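Local coordinates for chromosome partition protein Smc (Pyrococcus yayanosii, PDB 5XEI) that probably condenses and partitions chromosomes, working as a homodimer whose head domains bind and hydrolyse ATP and whose long coiled coils end in a hinge, at residues 15-20 with 72-77; 139-144 with 443-448; 171-176 with 359-364; 212-217 with 318-323; 227-232 with 286-291. All coordinates share one frame; numbering follows the deposited sequence.

Overall arrangement
Contacts 1 and 2 lie in the ATPase head, their centres about 28 Å apart; contacts 3, 4 and 5 follow the coiled-coil arm outward, contact 5 centred about 123 Å from the centre of contact 1. Contact 2 is buried core, a parallel strand pair rich in hydrogen bonds and aromatic rings. Contact 1, partly buried, joins two loops through charge and a backbone bond. Contacts 3 and 4 are surface contacts sharing helices 170-246 and 321-383: the first mixes a salt bridge with a packed tyrosine, the second is apolar and sulfur-aromatic. Contact 5, again on helix 170-246, is aliphatic between its segments and partly buried. Contacts 3, 4 and 5 nest within the chain loop closed by contact 2.

Contact 1 of 5, residues 15-20 with 72-77; sequences YGNRKV and KGEPPA
N17 and E74 slide past each other in opposite directions where two loops of the head domain meet, and the guanidinium end of R18 reaches the E74 carboxylate. The backbone N of N17 donates to E74 OE2 at 3.1 Å, meeting this oxygen nearly in line with its C-O bond, with an N-H...O angle of 146°. E74 gets there on an extended chain: CD is anti to CA (chi2 -172°), which carries the carboxylate over to the 15-20 loop, where OE2 also sits 3.3 Å from G16 CA. R18 NH2 is placed for a salt bridge with the other carboxylate oxygen, OE1, but the two atoms are modelled too close for its details to be trusted. The side-chain amide of N17 packs between P75 and A77, near the P75 carbonyl and the A77 methyl. An alanine at N17 would keep the backbone bond to E74 but would probably leave the P75 carbonyl and the A77 methyl without the amide that lies against them. F68 and V501 also touch the E74 side chain, and Y15 OH bonds to G38 O of the predicted ATP site. The loops lead into strands 20-23 and 80-87 of the antiparallel sheet that accompanies the P-loop core in ABC-type heads.

Contact 2 of 5, residues 139-144 with 443-448; sequences GYNLVL and APFYLF
L142 and V143 pair in parallel with L447 and F448, adding an edge strand to the mixed sheet of the ATPase core. L447 N donates to N141 O and V143 N to L447 O, both at 2.8 Å. L142 and L447 project to one face, V143 and F448 to the other. N141 extends the ladder with its side chain: ND2 donates to F445 O at 2.9 Å, the acceptor lying close to the amide plane. Its CG sits between the backbone N and the carbonyl carbon (chi1 57°), and ND2 lies over the centre of the F445 ring, 4.2 Å above it. Y446 OH is held twice, by Y140 OH at 2.7 Å and by A443 N at 2.9 Å: the first bond ties the 139-142 turn to Y446, the second comes from the loop before the strand. Apolar contacts lie on both faces: L142 CD2 is 3.4 Å from F445 CE2, and V143 CG2 meets the edge of the F448 ring at CE1. Strand 475-480 pairs with the other edge of strand 445-449, which has the sequence of a Walker B strand; its partner 142-143 leads into the Q-loop, an adjacency characteristic of ABC-type ATPases.

Contact 3 of 5, residues 171-176 with 359-364; sequences EYDAKK and KEKKNV
Y172 and D173 face E360, K361 and V364 in a surface contact between two long antiparallel helices, 170-246 and 321-383, where the coiled coil leaves the head. The short axes run 9.7 Å apart at 170°. The Y172 ring is laid against the partner helix: one face looks onto the backbone N of K361, 4.0 Å above the plane and offset toward the rim. E360 CB lies 3.4 Å from Y172 CE2, with E360 OE1 in the ring plane at the edge, 3.5 Å from the same carbon. V364 CG2 touches the outer part of the ring, 3.7 Å from Y172 CE1. D173 and K361 cross at about a right angle to form a salt bridge, NZ to OD1 at 2.7 Å, through the syn lone pair of OD1. With CG anti to the backbone N (chi1 173°) and an extended chain beyond it, K361 reaches across to D173. F400 adds a cation-pi contact to K361, and K176 NZ lies 5.1 Å from K361 NZ, a like charge whose repulsion D173 probably offsets in part. This aromatic packing flanked by an ion pair belongs to the intramolecular antiparallel coiled coil that forms the arm of an SMC protein.

Contact 4 of 5, residues 212-217 with 318-323; sequences NDALRY and VNMKAI
M320 and V318 both meet the ring of Y217 from a segment that is still loop where it does so, in an arm built mostly of helices. V318 CG2 forms a CH-pi contact over one face of Y217, 4.1 Å from the centroid and 17° off the normal. M320 makes a Met-aromatic contact from an oblique direction, its SD 3.9 Å from Y217 CE2. The M320 chain is bent at chi2 and chi3, and its CE comes to 3.7 Å from A214 CB. A214 CB also meets I323 CD1 at 3.7 Å, and L215 CD2 touches I323 CD1 too. I312 and L315 of helix 298-315 also touch the Y217 side chain. Just before the turn into the next helix, N319 OD1 accepts a weak capping bond from K321 N; N319 ND2 donates to E210 OE1. A continuous helix packed against the break between helices 298-315 and 321-383 is consistent with the joint, an interruption in the SMC coiled coil.

Contact 5 of 5, residues 227-232 with 286-291; sequences ARVALL and ALIRSV
A286 O, in the short helix 285-289, accepts from three donors: S290 N at 3.0 Å, S290 OG at 3.2 Å and R289 N at 3.3 Å. The hydroxyl donates from above the carbonyl plane, 42° out of it. Between this segment and 227-232 the contact is aliphatic and centres on V229. With V229 CG1 anti to the backbone N (chi1 -179°), the two methyls take different partners: CG1 meets I288 CD1 at 3.4 Å and V291 CG1 at 3.8 Å, while CG2 approaches L287 CD2 tip to tip at 3.8 Å. A230 adds its CB, 3.4 Å from V291 CG2. An alanine at V229 would lose both methyls and would probably open a gap facing L287 and I288, with V291 CG1 less firmly held. F283 also touches V229, and L280 packs on I288. On other sides of helix 170-246, A227 and L231 turn away from 286-291 to meet I305 of helix 298-315, which places helix 170-246 between that helix and the short helix 285-289.

Contact 1 of 5, residues 15-20 with 72-77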
# COMPACT_ATOMS: atom_id res chain seq x y z
N TYR A 15 38.85 -17.03 -15.73
CA TYR A 15 39.93 -16.38 -15.00
C TYR A 15 40.47 -17.37 -13.97
O TYR A 15 39.74 -18.22 -13.47
CB TYR A 15 39.42 -15.07 -14.38
CG TYR A 15 38.95 -14.10 -15.45
CD1 TYR A 15 37.78 -14.34 -16.16
CD2 TYR A 15 39.69 -12.98 -15.80
CE1 TYR A 15 37.34 -13.49 -17.17
CE2 TYR A 15 39.25 -12.11 -16.82
CZ TYR A 15 38.07 -12.38 -17.50
OH TYR A 15 37.61 -11.58 -18.52
N GLY A 16 41.77 -17.31 -13.72
CA GLY A 16 42.40 -18.38 -12.98
C GLY A 16 42.03 -18.34 -11.51
O GLY A 16 41.13 -17.62 -11.08
N ASN A 17 42.75 -19.15 -10.72
CA ASN A 17 42.62 -19.06 -9.27
C ASN A 17 43.20 -17.77 -8.72
O ASN A 17 42.81 -17.33 -7.64
CB ASN A 17 43.30 -20.24 -8.58
CG ASN A 17 43.01 -21.54 -9.26
OD1 ASN A 17 43.85 -22.09 -9.97
ND2 ASN A 17 41.80 -22.05 -9.05
N ARG A 18 44.15 -17.17 -9.43
CA ARG A 18 44.65 -15.85 -9.06
C ARG A 18 43.50 -14.85 -9.00
O ARG A 18 42.70 -14.74 -9.94
CB ARG A 18 45.71 -15.38 -10.05
CG ARG A 18 46.94 -16.26 -10.04
CD ARG A 18 48.03 -15.79 -10.99
NE ARG A 18 48.06 -16.51 -12.27
CZ ARG A 18 48.36 -17.80 -12.43
NH1 ARG A 18 48.63 -18.57 -11.37
NH2 ARG A 18 48.39 -18.34 -13.65
N LYS A 19 43.38 -14.14 -7.88
CA LYS A 19 42.49 -12.99 -7.83
C LYS A 19 42.83 -12.03 -8.98
O LYS A 19 43.99 -11.91 -9.38
CB LYS A 19 42.63 -12.30 -6.47
CG LYS A 19 41.76 -11.08 -6.22
CD LYS A 19 42.22 -10.42 -4.92
CE LYS A 19 41.26 -9.36 -4.42
NZ LYS A 19 41.82 -8.58 -3.27
N VAL A 20 41.81 -11.39 -9.54
CA VAL A 20 41.96 -10.47 -10.66
C VAL A 20 41.23 -9.18 -10.31
O VAL A 20 40.05 -9.22 -9.95
CB VAL A 20 41.39 -11.05 -11.95
CG1 VAL A 20 41.44 -10.03 -13.04
CG2 VAL A 20 42.15 -12.28 -12.35
N LYS A 72 45.52 -26.14 -18.21
CA LYS A 72 46.81 -26.81 -18.32
C LYS A 72 47.75 -26.42 -17.18
O LYS A 72 48.50 -27.26 -16.68
CB LYS A 72 47.44 -26.47 -19.66
CG LYS A 72 48.95 -26.58 -19.69
CD LYS A 72 49.55 -25.87 -20.90
CE LYS A 72 51.08 -25.87 -20.82
NZ LYS A 72 51.71 -24.98 -21.84
N GLY A 73 47.72 -25.17 -16.75
CA GLY A 73 48.72 -24.72 -15.81
C GLY A 73 48.17 -24.41 -14.43
O GLY A 73 48.94 -24.09 -13.52
N GLU A 74 46.85 -24.48 -14.26
CA GLU A 74 46.27 -24.14 -12.97
C GLU A 74 45.21 -25.16 -12.59
O GLU A 74 44.46 -25.64 -13.44
CB GLU A 74 45.64 -22.75 -12.98
CG GLU A 74 46.56 -21.67 -13.46
CD GLU A 74 45.97 -20.30 -13.29
OE1 GLU A 74 46.37 -19.39 -14.05
OE2 GLU A 74 45.12 -20.12 -12.40
N PRO A 75 45.12 -25.49 -11.30
CA PRO A 75 44.11 -26.46 -10.82
C PRO A 75 42.71 -25.87 -10.84
O PRO A 75 42.54 -24.65 -10.71
CB PRO A 75 44.55 -26.72 -9.38
CG PRO A 75 45.24 -25.43 -9.00
CD PRO A 75 46.01 -25.05 -10.22
N PRO A 76 41.68 -26.72 -10.92
CA PRO A 76 40.30 -26.22 -10.81
C PRO A 76 40.11 -25.46 -9.51
O PRO A 76 40.76 -25.74 -8.50
CB PRO A 76 39.46 -27.50 -10.84
CG PRO A 76 40.39 -28.58 -11.37
CD PRO A 76 41.75 -28.19 -10.93
N ALA A 77 39.22 -24.47 -9.54
CA ALA A 77 39.02 -23.65 -8.37
C ALA A 77 38.12 -24.36 -7.37
O ALA A 77 37.31 -25.22 -7.73
CB ALA A 77 38.39 -22.31 -8.76

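Contact 2 of 5, residues 139-144 with 443-448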
# COMPACT_ATOMS: atom_id res chain seq x y z
N GLY A 139 17.17 -4.43 -15.17
CA GLY A 139 18.37 -4.69 -15.93
C GLY A 139 18.45 -3.99 -17.27
O GLY A 139 19.22 -4.44 -18.13
N TYR A 140 17.69 -2.90 -17.47
CA TYR A 140 17.76 -2.20 -18.76
C TYR A 140 19.17 -1.70 -19.05
O TYR A 140 19.59 -1.69 -20.21
CB TYR A 140 16.77 -1.03 -18.82
CG TYR A 140 17.31 0.37 -18.45
CD1 TYR A 140 17.28 0.83 -17.14
CD2 TYR A 140 17.83 1.22 -19.42
CE1 TYR A 140 17.78 2.08 -16.80
CE2 TYR A 140 18.32 2.48 -19.09
CZ TYR A 140 18.30 2.90 -17.78
OH TYR A 140 18.79 4.14 -17.45
N ASN A 141 19.92 -1.30 -18.01
CA ASN A 141 21.28 -0.79 -18.17
C ASN A 141 22.34 -1.88 -18.29
O ASN A 141 23.51 -1.56 -18.53
CB ASN A 141 21.63 0.13 -16.99
CG ASN A 141 21.49 -0.59 -15.66
OD1 ASN A 141 20.63 -1.44 -15.52
ND2 ASN A 141 22.37 -0.29 -14.70
N LEU A 142 21.96 -3.16 -18.13
CA LEU A 142 22.84 -4.31 -18.41
C LEU A 142 22.42 -4.94 -19.73
O LEU A 142 21.43 -5.67 -19.79
CB LEU A 142 22.79 -5.35 -17.30
CG LEU A 142 22.81 -4.87 -15.86
CD1 LEU A 142 22.54 -6.02 -14.91
CD2 LEU A 142 24.14 -4.24 -15.56
N VAL A 143 23.20 -4.66 -20.78
CA VAL A 143 22.94 -5.19 -22.12
C VAL A 143 23.97 -6.26 -22.46
O VAL A 143 25.03 -5.96 -23.02
CB VAL A 143 22.95 -4.07 -23.16
CG1 VAL A 143 22.21 -4.52 -24.39
CG2 VAL A 143 22.32 -2.85 -22.60
N LEU A 144 23.63 -7.51 -22.15
CA LEU A 144 24.44 -8.68 -22.43
C LEU A 144 24.00 -9.32 -23.75
O LEU A 144 23.03 -8.91 -24.38
CB LEU A 144 24.32 -9.68 -21.28
CG LEU A 144 25.21 -9.44 -20.07
CD1 LEU A 144 26.67 -9.43 -20.50
CD2 LEU A 144 24.87 -8.14 -19.40
N ALA A 443 21.09 5.89 -14.96
CA ALA A 443 21.46 4.82 -14.06
C ALA A 443 22.94 4.97 -13.66
O ALA A 443 23.71 5.63 -14.36
CB ALA A 443 21.23 3.46 -14.72
N PRO A 444 23.35 4.37 -12.52
CA PRO A 444 24.75 4.54 -12.07
C PRO A 444 25.79 4.08 -13.08
O PRO A 444 26.86 4.70 -13.19
CB PRO A 444 24.80 3.70 -10.78
CG PRO A 444 23.41 3.69 -10.30
CD PRO A 444 22.55 3.62 -11.53
N PHE A 445 25.52 3.01 -13.81
CA PHE A 445 26.40 2.62 -14.89
C PHE A 445 25.57 1.90 -15.94
O PHE A 445 24.44 1.47 -15.68
CB PHE A 445 27.52 1.69 -14.41
CG PHE A 445 27.01 0.34 -14.04
CD1 PHE A 445 26.52 0.10 -12.76
CD2 PHE A 445 26.96 -0.68 -14.98
CE1 PHE A 445 26.02 -1.13 -12.42
CE2 PHE A 445 26.44 -1.91 -14.65
CZ PHE A 445 25.98 -2.14 -13.37
N TYR A 446 26.18 1.75 -17.13
CA TYR A 446 25.65 0.96 -18.23
C TYR A 446 26.71 -0.06 -18.65
O TYR A 446 27.90 0.24 -18.67
CB TYR A 446 25.25 1.88 -19.42
CG TYR A 446 24.17 2.84 -19.03
CD1 TYR A 446 24.48 4.01 -18.33
CD2 TYR A 446 22.83 2.56 -19.30
CE1 TYR A 446 23.49 4.87 -17.93
CE2 TYR A 446 21.81 3.43 -18.90
CZ TYR A 446 22.15 4.58 -18.21
OH TYR A 446 21.18 5.44 -17.79
N LEU A 447 26.26 -1.27 -19.00
CA LEU A 447 27.16 -2.32 -19.47
C LEU A 447 26.73 -2.75 -20.86
O LEU A 447 25.64 -3.30 -21.03
CB LEU A 447 27.15 -3.51 -18.53
CG LEU A 447 27.98 -4.71 -19.01
CD1 LEU A 447 29.44 -4.31 -19.08
CD2 LEU A 447 27.77 -5.92 -18.08
N PHE A 448 27.61 -2.54 -21.83
CA PHE A 448 27.37 -2.91 -23.22
C PHE A 448 28.42 -3.93 -23.62
O PHE A 448 29.57 -3.58 -23.89
CB PHE A 448 27.43 -1.69 -24.15
CG PHE A 448 26.35 -0.69 -23.93
CD1 PHE A 448 25.18 -1.01 -23.25
CD2 PHE A 448 26.50 0.62 -24.40
CE1 PHE A 448 24.18 -0.04 -23.04
CE2 PHE A 448 25.52 1.59 -24.20
CZ PHE A 448 24.36 1.26 -23.51

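Contact 3 of 5, residues 171-176 with 359-364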
# COMPACT_ATOMS: atom_id res chain seq x y z
N GLU A 171 6.10 6.40 -4.79
CA GLU A 171 5.81 7.20 -3.60
C GLU A 171 4.33 7.52 -3.50
O GLU A 171 3.74 7.45 -2.41
CB GLU A 171 6.66 8.47 -3.64
CG GLU A 171 8.07 8.14 -4.10
CD GLU A 171 8.92 9.36 -4.32
OE1 GLU A 171 8.64 10.10 -5.29
OE2 GLU A 171 9.87 9.56 -3.53
N TYR A 172 3.69 7.82 -4.64
CA TYR A 172 2.25 8.03 -4.66
C TYR A 172 1.51 6.73 -4.36
O TYR A 172 0.45 6.75 -3.72
CB TYR A 172 1.82 8.59 -6.01
CG TYR A 172 2.38 9.96 -6.28
CD1 TYR A 172 3.64 10.12 -6.85
CD2 TYR A 172 1.66 11.10 -5.95
CE1 TYR A 172 4.17 11.38 -7.08
CE2 TYR A 172 2.17 12.37 -6.18
CZ TYR A 172 3.43 12.50 -6.75
OH TYR A 172 3.97 13.74 -6.99
N ASP A 173 2.05 5.59 -4.80
CA ASP A 173 1.36 4.34 -4.51
C ASP A 173 1.42 3.98 -3.03
O ASP A 173 0.47 3.39 -2.50
CB ASP A 173 1.92 3.22 -5.38
CG ASP A 173 1.37 3.28 -6.81
OD1 ASP A 173 0.19 2.92 -7.03
OD2 ASP A 173 2.12 3.69 -7.72
N ALA A 174 2.50 4.35 -2.34
CA ALA A 174 2.54 4.17 -0.89
C ALA A 174 1.49 5.02 -0.19
O ALA A 174 0.79 4.55 0.70
CB ALA A 174 3.94 4.50 -0.36
N LYS A 175 1.37 6.30 -0.57
CA LYS A 175 0.32 7.13 0.02
C LYS A 175 -1.06 6.56 -0.28
O LYS A 175 -1.85 6.28 0.63
CB LYS A 175 0.42 8.58 -0.47
CG LYS A 175 1.56 9.34 0.15
CD LYS A 175 1.41 10.83 -0.10
CE LYS A 175 2.43 11.61 0.72
NZ LYS A 175 2.26 13.08 0.57
N LYS A 176 -1.36 6.34 -1.56
CA LYS A 176 -2.63 5.73 -1.93
C LYS A 176 -2.95 4.51 -1.06
O LYS A 176 -4.10 4.34 -0.64
CB LYS A 176 -2.64 5.34 -3.40
CG LYS A 176 -3.91 4.56 -3.79
CD LYS A 176 -3.90 4.11 -5.24
CE LYS A 176 -5.23 3.48 -5.62
NZ LYS A 176 -5.25 3.10 -7.05
N LYS A 359 -4.52 10.97 -9.76
CA LYS A 359 -4.28 11.96 -10.79
C LYS A 359 -2.90 12.58 -10.68
O LYS A 359 -2.25 12.81 -11.70
CB LYS A 359 -5.39 13.01 -10.75
CG LYS A 359 -6.78 12.39 -10.75
CD LYS A 359 -6.98 11.43 -11.95
CE LYS A 359 -8.47 11.06 -12.17
NZ LYS A 359 -9.19 10.83 -10.85
N GLU A 360 -2.40 12.82 -9.47
CA GLU A 360 -0.99 13.19 -9.33
C GLU A 360 -0.09 12.11 -9.92
O GLU A 360 0.77 12.39 -10.77
CB GLU A 360 -0.65 13.41 -7.87
CG GLU A 360 -1.29 14.62 -7.27
CD GLU A 360 -1.00 14.73 -5.79
OE1 GLU A 360 0.15 15.06 -5.41
OE2 GLU A 360 -1.91 14.44 -5.01
N LYS A 361 -0.28 10.86 -9.48
CA LYS A 361 0.48 9.73 -10.01
C LYS A 361 0.50 9.73 -11.53
O LYS A 361 1.57 9.66 -12.16
CB LYS A 361 -0.14 8.43 -9.48
CG LYS A 361 0.40 7.14 -10.04
CD LYS A 361 -0.50 5.98 -9.59
CE LYS A 361 0.08 4.60 -9.92
NZ LYS A 361 -0.80 3.47 -9.49
N LYS A 362 -0.67 9.82 -12.15
CA LYS A 362 -0.72 9.78 -13.60
C LYS A 362 0.06 10.94 -14.21
O LYS A 362 0.89 10.73 -15.10
CB LYS A 362 -2.17 9.77 -14.06
CG LYS A 362 -2.28 10.02 -15.52
CD LYS A 362 -3.66 10.52 -15.87
CE LYS A 362 -4.53 9.40 -16.38
NZ LYS A 362 -5.01 9.70 -17.77
N ASN A 363 -0.14 12.17 -13.71
CA ASN A 363 0.63 13.31 -14.20
C ASN A 363 2.14 13.04 -14.19
O ASN A 363 2.84 13.34 -15.16
CB ASN A 363 0.36 14.56 -13.37
CG ASN A 363 -1.06 15.06 -13.52
OD1 ASN A 363 -1.78 14.64 -14.41
ND2 ASN A 363 -1.46 15.95 -12.64
N VAL A 364 2.66 12.53 -13.08
CA VAL A 364 4.08 12.25 -13.02
C VAL A 364 4.44 11.23 -14.08
O VAL A 364 5.49 11.32 -14.73
CB VAL A 364 4.50 11.78 -11.62
CG1 VAL A 364 6.01 11.69 -11.53
CG2 VAL A 364 3.98 12.72 -10.56

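Contact 4 of 5, residues 212-217 with 318-323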
# COMPACT_ATOMS: atom_id res chain seq x y z
N ASN A 212 -45.14 4.91 27.58
CA ASN A 212 -46.46 5.52 27.59
C ASN A 212 -47.42 4.74 28.47
O ASN A 212 -48.29 5.35 29.10
CB ASN A 212 -47.01 5.63 26.17
CG ASN A 212 -46.28 6.65 25.35
OD1 ASN A 212 -45.99 6.41 24.18
ND2 ASN A 212 -45.95 7.80 25.96
N ASP A 213 -47.27 3.42 28.53
CA ASP A 213 -48.09 2.65 29.45
C ASP A 213 -47.71 2.95 30.88
O ASP A 213 -48.59 3.10 31.74
CB ASP A 213 -47.96 1.16 29.16
CG ASP A 213 -48.74 0.76 27.94
OD1 ASP A 213 -48.59 -0.39 27.49
OD2 ASP A 213 -49.51 1.62 27.43
N ALA A 214 -46.41 3.04 31.17
CA ALA A 214 -46.00 3.43 32.51
C ALA A 214 -46.54 4.81 32.85
O ALA A 214 -46.96 5.05 33.99
CB ALA A 214 -44.48 3.40 32.62
N LEU A 215 -46.59 5.71 31.87
CA LEU A 215 -47.10 7.05 32.15
C LEU A 215 -48.59 7.03 32.49
O LEU A 215 -49.02 7.73 33.41
CB LEU A 215 -46.82 7.98 30.96
CG LEU A 215 -45.34 8.35 30.76
CD1 LEU A 215 -45.14 9.56 29.86
CD2 LEU A 215 -44.71 8.63 32.09
N ARG A 216 -49.40 6.26 31.77
CA ARG A 216 -50.83 6.29 32.07
C ARG A 216 -51.16 5.47 33.30
O ARG A 216 -52.04 5.84 34.08
CB ARG A 216 -51.65 5.83 30.87
CG ARG A 216 -51.08 6.28 29.54
CD ARG A 216 -51.79 5.61 28.35
NE ARG A 216 -51.56 6.40 27.16
CZ ARG A 216 -51.87 5.97 25.94
NH1 ARG A 216 -52.41 4.76 25.78
NH2 ARG A 216 -51.64 6.73 24.88
N TYR A 217 -50.46 4.36 33.49
CA TYR A 217 -50.50 3.71 34.79
C TYR A 217 -50.26 4.73 35.91
O TYR A 217 -50.94 4.72 36.94
CB TYR A 217 -49.48 2.57 34.83
CG TYR A 217 -49.20 2.10 36.22
CD1 TYR A 217 -49.90 1.05 36.77
CD2 TYR A 217 -48.23 2.72 36.99
CE1 TYR A 217 -49.63 0.62 38.05
CE2 TYR A 217 -47.97 2.32 38.25
CZ TYR A 217 -48.66 1.28 38.79
OH TYR A 217 -48.36 0.90 40.08
N VAL A 318 -46.73 -3.42 33.85
CA VAL A 318 -46.04 -2.26 33.32
C VAL A 318 -44.63 -2.25 33.88
O VAL A 318 -44.35 -2.79 34.95
CB VAL A 318 -46.76 -0.93 33.63
CG1 VAL A 318 -48.26 -1.05 33.36
CG2 VAL A 318 -46.47 -0.47 35.06
N ASN A 319 -43.72 -1.63 33.13
CA ASN A 319 -42.30 -1.61 33.45
C ASN A 319 -41.93 -0.15 33.69
O ASN A 319 -41.80 0.63 32.74
CB ASN A 319 -41.49 -2.24 32.32
CG ASN A 319 -40.00 -1.91 32.39
OD1 ASN A 319 -39.44 -1.67 33.47
ND2 ASN A 319 -39.34 -1.93 31.23
N MET A 320 -41.76 0.25 34.94
CA MET A 320 -41.56 1.67 35.16
C MET A 320 -40.14 2.12 34.86
O MET A 320 -39.92 3.32 34.67
CB MET A 320 -41.94 2.05 36.59
CG MET A 320 -43.33 1.58 36.96
SD MET A 320 -44.16 2.99 37.71
CE MET A 320 -44.35 3.99 36.24
N LYS A 321 -39.18 1.18 34.80
CA LYS A 321 -37.86 1.54 34.31
C LYS A 321 -37.94 2.19 32.93
O LYS A 321 -37.08 3.00 32.57
CB LYS A 321 -36.96 0.31 34.27
CG LYS A 321 -37.14 -0.64 35.42
CD LYS A 321 -36.16 -0.34 36.55
CE LYS A 321 -36.62 -0.93 37.90
NZ LYS A 321 -36.03 -0.21 39.09
N ALA A 322 -38.98 1.85 32.17
CA ALA A 322 -39.11 2.34 30.80
C ALA A 322 -39.05 3.86 30.71
O ALA A 322 -38.47 4.40 29.76
CB ALA A 322 -40.42 1.83 30.19
N ILE A 323 -39.64 4.57 31.66
CA ILE A 323 -39.63 6.03 31.58
C ILE A 323 -38.20 6.54 31.59
O ILE A 323 -37.84 7.44 30.82
CB ILE A 323 -40.46 6.65 32.71
CG1 ILE A 323 -41.94 6.32 32.52
CG2 ILE A 323 -40.22 8.15 32.79
CD1 ILE A 323 -42.74 6.40 33.81

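Contact 5 of 5, residues 227-232 with 286-291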
# COMPACT_ATOMS: atom_id res chain seq x y z
N ALA A 227 -59.37 9.97 44.61
CA ALA A 227 -60.67 9.35 44.79
C ALA A 227 -60.75 8.56 46.09
O ALA A 227 -61.80 8.51 46.74
CB ALA A 227 -60.99 8.45 43.60
N ARG A 228 -59.66 7.91 46.49
CA ARG A 228 -59.70 7.19 47.76
C ARG A 228 -59.79 8.15 48.93
O ARG A 228 -60.49 7.88 49.92
CB ARG A 228 -58.48 6.29 47.90
CG ARG A 228 -58.60 5.03 47.11
CD ARG A 228 -57.36 4.19 47.22
NE ARG A 228 -57.50 2.98 46.43
CZ ARG A 228 -56.50 2.18 46.10
NH1 ARG A 228 -55.26 2.48 46.49
NH2 ARG A 228 -56.74 1.11 45.36
N VAL A 229 -59.11 9.29 48.84
CA VAL A 229 -59.22 10.27 49.91
C VAL A 229 -60.61 10.91 49.91
O VAL A 229 -61.19 11.16 50.97
CB VAL A 229 -58.09 11.32 49.79
CG1 VAL A 229 -58.18 12.31 50.91
CG2 VAL A 229 -56.72 10.65 49.83
N ALA A 230 -61.17 11.14 48.71
CA ALA A 230 -62.51 11.71 48.58
C ALA A 230 -63.56 10.81 49.22
O ALA A 230 -64.27 11.24 50.13
CB ALA A 230 -62.84 11.94 47.11
N LEU A 231 -63.67 9.56 48.75
CA LEU A 231 -64.62 8.63 49.34
C LEU A 231 -64.49 8.60 50.85
O LEU A 231 -65.47 8.34 51.56
CB LEU A 231 -64.42 7.22 48.77
CG LEU A 231 -64.87 6.03 49.63
CD1 LEU A 231 -66.38 5.97 49.70
CD2 LEU A 231 -64.34 4.72 49.15
N LEU A 232 -63.31 8.92 51.36
CA LEU A 232 -63.11 8.81 52.79
C LEU A 232 -63.59 10.06 53.54
O LEU A 232 -64.18 9.94 54.61
CB LEU A 232 -61.64 8.51 53.05
CG LEU A 232 -61.17 8.65 54.47
CD1 LEU A 232 -62.04 7.81 55.34
CD2 LEU A 232 -59.84 8.03 54.45
N ALA A 286 -51.15 18.40 50.78
CA ALA A 286 -51.43 18.84 49.42
C ALA A 286 -52.54 17.99 48.79
O ALA A 286 -53.54 18.52 48.29
CB ALA A 286 -50.16 18.78 48.57
N LEU A 287 -52.38 16.67 48.84
CA LEU A 287 -53.39 15.76 48.32
C LEU A 287 -54.74 16.03 48.96
O LEU A 287 -55.74 16.28 48.27
CB LEU A 287 -52.95 14.31 48.53
CG LEU A 287 -53.96 13.16 48.45
CD1 LEU A 287 -54.61 13.04 47.09
CD2 LEU A 287 -53.29 11.86 48.82
N ILE A 288 -54.79 16.05 50.31
CA ILE A 288 -56.05 16.13 51.05
C ILE A 288 -56.83 17.39 50.67
O ILE A 288 -58.07 17.40 50.77
CB ILE A 288 -55.81 16.09 52.57
CG1 ILE A 288 -57.13 15.99 53.32
CG2 ILE A 288 -55.20 17.37 53.04
CD1 ILE A 288 -57.72 14.62 53.40
N ARG A 289 -56.15 18.46 50.26
CA ARG A 289 -56.85 19.70 49.95
C ARG A 289 -57.17 19.83 48.46
O ARG A 289 -58.20 20.43 48.13
CB ARG A 289 -56.04 20.91 50.45
CG ARG A 289 -55.24 21.72 49.43
CD ARG A 289 -54.95 23.13 49.99
NE ARG A 289 -56.18 23.83 50.36
CZ ARG A 289 -56.24 25.01 50.97
NH1 ARG A 289 -55.13 25.67 51.28
NH2 ARG A 289 -57.43 25.54 51.26
N SER A 290 -56.35 19.26 47.58
CA SER A 290 -56.70 19.15 46.16
C SER A 290 -57.85 18.19 45.92
O SER A 290 -58.19 17.92 44.77
CB SER A 290 -55.49 18.69 45.35
OG SER A 290 -54.44 19.62 45.46
N VAL A 291 -58.44 17.67 47.00
CA VAL A 291 -59.66 16.87 46.93
C VAL A 291 -60.73 17.35 47.90
O VAL A 291 -61.93 17.18 47.61
CB VAL A 291 -59.33 15.38 47.16
CG1 VAL A 291 -58.63 15.17 48.51
CG2 VAL A 291 -60.57 14.52 47.07